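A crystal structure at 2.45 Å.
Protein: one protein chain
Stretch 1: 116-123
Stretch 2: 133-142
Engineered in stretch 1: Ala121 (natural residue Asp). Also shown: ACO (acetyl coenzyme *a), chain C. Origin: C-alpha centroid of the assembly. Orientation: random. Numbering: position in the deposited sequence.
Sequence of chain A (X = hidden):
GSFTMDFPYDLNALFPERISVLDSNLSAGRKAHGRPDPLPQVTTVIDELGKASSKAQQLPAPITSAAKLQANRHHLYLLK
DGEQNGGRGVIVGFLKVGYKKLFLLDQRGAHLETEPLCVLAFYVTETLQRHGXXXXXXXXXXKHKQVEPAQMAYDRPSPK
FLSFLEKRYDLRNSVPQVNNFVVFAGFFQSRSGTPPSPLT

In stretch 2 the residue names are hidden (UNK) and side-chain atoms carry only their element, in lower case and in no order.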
# COMPACT_ATOMS: atom_id res chain seq x y z
N PRO A 116 -5.54 -17.37 -0.38
CA PRO A 116 -6.63 -16.76 0.39
C PRO A 116 -6.41 -15.28 0.56
O PRO A 116 -5.31 -14.79 0.27
CB PRO A 116 -6.51 -17.43 1.76
CG PRO A 116 -5.01 -17.66 1.90
CD PRO A 116 -4.51 -17.97 0.49
N LEU A 117 -7.44 -14.60 1.04
CA LEU A 117 -7.33 -13.21 1.41
C LEU A 117 -6.63 -13.14 2.76
O LEU A 117 -6.96 -13.90 3.67
CB LEU A 117 -8.72 -12.58 1.52
CG LEU A 117 -8.68 -11.06 1.67
CD1 LEU A 117 -8.25 -10.47 0.35
CD2 LEU A 117 -10.03 -10.53 2.07
N CYS A 118 -5.63 -12.28 2.89
CA CYS A 118 -4.88 -12.19 4.15
C CYS A 118 -5.04 -10.84 4.76
O CYS A 118 -5.12 -9.82 4.06
CB CYS A 118 -3.39 -12.43 3.91
SG CYS A 118 -3.02 -13.95 3.12
N VAL A 119 -5.01 -10.81 6.08
CA VAL A 119 -4.85 -9.55 6.78
C VAL A 119 -3.37 -9.27 6.92
O VAL A 119 -2.63 -10.12 7.40
CB VAL A 119 -5.51 -9.55 8.17
CG1 VAL A 119 -5.28 -8.19 8.84
CG2 VAL A 119 -6.98 -9.87 8.05
N LEU A 120 -2.95 -8.10 6.43
CA LEU A 120 -1.53 -7.70 6.40
C LEU A 120 -1.20 -6.63 7.45
O LEU A 120 -0.07 -6.53 7.90
CB LEU A 120 -1.17 -7.20 4.99
CG LEU A 120 -1.48 -8.24 3.90
CD1 LEU A 120 -1.31 -7.73 2.48
CD2 LEU A 120 -0.61 -9.44 4.10
N ALA A 121 -2.15 -5.76 7.77
CA ALA A 121 -1.93 -4.73 8.79
C ALA A 121 -3.27 -4.31 9.37
O ALA A 121 -4.27 -4.23 8.65
CB ALA A 121 -1.20 -3.53 8.20
N PHE A 122 -3.27 -4.07 10.67
CA PHE A 122 -4.49 -3.75 11.40
C PHE A 122 -4.11 -2.90 12.63
O PHE A 122 -3.28 -3.31 13.44
CB PHE A 122 -5.19 -5.03 11.82
CG PHE A 122 -6.62 -4.83 12.23
CD1 PHE A 122 -7.32 -3.69 11.85
CD2 PHE A 122 -7.26 -5.77 13.00
CE1 PHE A 122 -8.64 -3.51 12.23
CE2 PHE A 122 -8.57 -5.59 13.39
CZ PHE A 122 -9.26 -4.47 12.99
N TYR A 123 -4.62 -1.67 12.71
CA TYR A 123 -4.27 -0.77 13.80
C TYR A 123 -5.34 0.26 14.06
O TYR A 123 -5.91 0.84 13.12
CB TYR A 123 -2.95 -0.05 13.54
CG TYR A 123 -2.45 0.70 14.74
CD1 TYR A 123 -1.92 0.03 15.83
CD2 TYR A 123 -2.53 2.09 14.82
CE1 TYR A 123 -1.46 0.72 16.94
CE2 TYR A 123 -2.07 2.78 15.94
CZ TYR A 123 -1.55 2.08 17.00
OH TYR A 123 -1.09 2.71 18.12
N UNK A 133 -14.02 0.24 17.36
CA UNK A 133 -13.56 0.74 16.05
C UNK A 133 -12.94 -0.38 15.21
O UNK A 133 -13.27 -0.53 14.03
c UNK A 133 -13.22 3.19 16.66
c UNK A 133 -12.87 3.84 17.82
c UNK A 133 -14.24 3.73 15.90
c UNK A 133 -14.50 5.52 17.43
c UNK A 133 -13.50 5.00 18.21
o UNK A 133 -15.15 6.68 17.78
c UNK A 133 -12.56 1.90 16.25
c UNK A 133 -14.86 4.89 16.28
N UNK A 134 -12.10 -1.21 15.81
CA UNK A 134 -11.50 -2.35 15.09
C UNK A 134 -12.61 -3.25 14.51
O UNK A 134 -12.61 -3.59 13.32
N UNK A 135 -13.56 -3.62 15.37
CA UNK A 135 -14.74 -4.38 14.95
C UNK A 135 -15.47 -3.73 13.78
O UNK A 135 -15.89 -4.42 12.86
c UNK A 135 -15.73 -4.52 16.12
o UNK A 135 -15.16 -5.21 17.21
N UNK A 136 -15.66 -2.40 13.82
CA UNK A 136 -16.35 -1.74 12.72
C UNK A 136 -15.56 -1.90 11.41
O UNK A 136 -16.13 -2.24 10.40
o UNK A 136 -18.96 2.26 11.70
c UNK A 136 -18.02 1.79 12.35
c UNK A 136 -17.61 0.35 12.05
c UNK A 136 -16.63 -0.25 13.03
o UNK A 136 -17.36 2.47 13.17
N UNK A 137 -14.24 -1.69 11.43
CA UNK A 137 -13.44 -1.87 10.21
C UNK A 137 -13.44 -3.29 9.68
O UNK A 137 -13.57 -3.52 8.47
c UNK A 137 -11.96 -0.10 8.36
c UNK A 137 -11.99 -1.50 10.46
c UNK A 137 -11.55 -0.19 9.84
c UNK A 137 -10.05 -0.04 9.97
N UNK A 138 -13.19 -4.23 10.59
CA UNK A 138 -13.09 -5.63 10.22
C UNK A 138 -14.45 -6.06 9.63
O UNK A 138 -14.51 -6.61 8.53
c UNK A 138 -10.44 -9.30 10.21
c UNK A 138 -12.38 -10.25 11.28
c UNK A 138 -11.16 -10.41 10.60
c UNK A 138 -10.94 -8.00 10.49
c UNK A 138 -12.86 -8.95 11.53
c UNK A 138 -12.68 -6.45 11.45
c UNK A 138 -12.15 -7.82 11.14
N UNK A 139 -15.53 -5.76 10.31
CA UNK A 139 -16.86 -6.08 9.79
C UNK A 139 -17.11 -5.47 8.40
O UNK A 139 -17.60 -6.15 7.50
c UNK A 139 -17.97 -5.63 10.75
o UNK A 139 -18.87 -6.17 12.90
o UNK A 139 -17.43 -7.59 12.03
c UNK A 139 -18.09 -6.52 11.98
N UNK A 140 -16.71 -4.22 8.19
CA UNK A 140 -16.89 -3.62 6.88
C UNK A 140 -16.12 -4.40 5.79
O UNK A 140 -16.67 -4.68 4.71
c UNK A 140 -16.75 -1.44 5.61
c UNK A 140 -15.86 -1.54 4.54
c UNK A 140 -17.31 -0.19 3.15
c UNK A 140 -16.12 -0.92 3.32
c UNK A 140 -17.92 -0.75 5.43
c UNK A 140 -18.21 -0.09 4.22
c UNK A 140 -16.47 -2.16 6.91
N UNK A 141 -14.89 -4.79 6.09
CA UNK A 141 -14.07 -5.53 5.12
C UNK A 141 -14.71 -6.90 4.82
O UNK A 141 -14.86 -7.29 3.67
c UNK A 141 -11.67 -6.48 4.76
s UNK A 141 -11.73 -8.27 5.07
c UNK A 141 -11.17 -8.37 6.74
c UNK A 141 -12.64 -5.69 5.66
N UNK A 142 -15.11 -7.63 5.86
CA UNK A 142 -15.74 -8.93 5.67
C UNK A 142 -17.00 -8.84 4.77
O UNK A 142 -17.17 -9.65 3.85
c UNK A 142 -13.95 -10.83 7.49
c UNK A 142 -16.11 -9.55 7.03
c UNK A 142 -14.95 -9.80 8.00
c UNK A 142 -15.46 -10.19 9.39
N1A ACO C . -5.34 -6.15 25.22
C2A ACO C . -6.02 -7.27 24.81
N3A ACO C . -6.95 -7.34 23.87
C4A ACO C . -7.29 -6.12 23.28
C5A ACO C . -6.70 -4.89 23.63
C6A ACO C . -5.68 -4.96 24.65
N6A ACO C . -4.99 -3.88 25.11
N7A ACO C . -7.28 -3.87 22.83
C8A ACO C . -8.23 -4.49 22.04
N9A ACO C . -8.24 -5.87 22.33
C1B ACO C . -9.03 -6.96 21.80
C2B ACO C . -9.79 -7.73 22.87
O2B ACO C . -10.21 -8.98 22.42
C3B ACO C . -11.06 -6.77 22.94
O3B ACO C . -12.11 -7.34 23.46
P3B ACO C . -12.32 -7.02 25.26
O7A ACO C . -13.61 -7.77 25.38
O8A ACO C . -11.07 -7.70 25.76
O9A ACO C . -12.35 -5.53 25.33
C4B ACO C . -11.28 -6.45 21.49
O4B ACO C . -9.96 -6.46 20.87
C5B ACO C . -11.98 -5.09 21.39
O5B ACO C . -12.74 -4.95 20.25
P1A ACO C . -12.58 -3.53 19.40
O1A ACO C . -13.53 -3.69 18.27
O2A ACO C . -12.60 -2.35 20.34
O3A ACO C . -11.05 -3.64 18.75
P2A ACO C . -10.08 -2.41 18.66
O4A ACO C . -10.63 -1.25 17.91
O5A ACO C . -9.22 -2.19 19.86
O6A ACO C . -8.92 -3.00 17.38
CBP ACO C . -6.79 -4.01 17.17
CCP ACO C . -8.26 -4.20 17.54
CDP ACO C . -5.98 -5.30 17.35
CEP ACO C . -6.67 -3.49 15.71
CAP ACO C . -6.27 -2.89 18.13
OAP ACO C . -6.32 -3.21 19.50
C9P ACO C . -4.90 -2.29 17.67
O9P ACO C . -4.90 -1.53 16.73
N8P ACO C . -3.63 -2.51 18.09
C7P ACO C . -3.11 -3.29 19.10
C6P ACO C . -1.54 -3.55 18.88
C5P ACO C . -1.02 -3.80 17.41
O5P ACO C . 0.11 -3.45 17.05
N4P ACO C . -1.89 -4.46 16.47
C3P ACO C . -1.55 -4.81 15.03
C2P ACO C . -2.18 -6.12 14.39
S1P ACO C . -1.06 -7.52 13.61
C ACO C . -1.28 -7.39 11.83
O ACO C . -1.64 -6.35 11.42
CH3 ACO C . -1.74 -8.62 11.10

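Position 133 opens the helix. One carbon leads to a ring of six carbons bearing one oxygen. The side chain leaves sideways, its end leads away, and it touches nothing on stretch 1. This is Tyr133.

Position 134 has no side-chain atoms, so it is Gly134. Its O lies 3.5 Å from Phe122 CZ, at the edge of that ring and near its plane. Its N donates a hydrogen bond of 2.6 Å to ACO O4A. An ideal CB here would clash with ACO O6A, at 2.2 Å.

Position 135 carries one carbon and then one oxygen. It points away from the strand. The residue is Ser135. Its N (2.9 Å) and its OG (2.5 Å, very short) both donate hydrogen bonds to ACO O1A.

Position 136 has three carbons, the third carrying two oxygens. It does not reach stretch 1. This is Glu136, with both carboxylate oxygens hydrogen-bonded elsewhere in the structure.

Position 137 has four carbons, forked at the second. It points toward the strand, and its CB is 4.3 Å from Phe122 CE1. The fork at the second carbon gives Leu137. Its chi1, -107°, lies between wells.

Position 138 shows one carbon and then a ring of six carbons, with no oxygen. Its CB is 4.2 Å from Phe122 CZ, and the edge of its ring meets the side chain of Val119. This is Phe138; its CE1 is 4.1 Å from Val119 CG2.

Position 139 has two carbons, the second carrying two oxygens. It is exposed and out of reach of the strand. It is Asp139.

Position 140 has one carbon and a plain six-carbon ring. It too is out of reach. It is Phe140.

Position 141 is an unbranched chain of two carbons, a sulfur and one carbon. It points toward the strand and touches Leu117. It is Met141, whose SD is 4.1 Å from Leu117 CD2.

Position 142 has four carbons, forked at the second. It leaves sideways. Its end comes nearer but makes no contact. It is Leu142.

The helix and strand run roughly antiparallel, at 144°, and their axes approach to 9.8 Å. No hydrogen bond links them. The contact is mainly apolar: Leu117, Val119 and Phe122 face Gly134, Leu137, Phe138 and Met141. Phe122 has the largest covered area and touches three helix residues. Over one face of its ring lies ACO CEP, so this residue contacts both helix and ligand. The engineered Ala121 takes no part in the helix contact.

Stretch 2 (133-142) YGSELFDFML
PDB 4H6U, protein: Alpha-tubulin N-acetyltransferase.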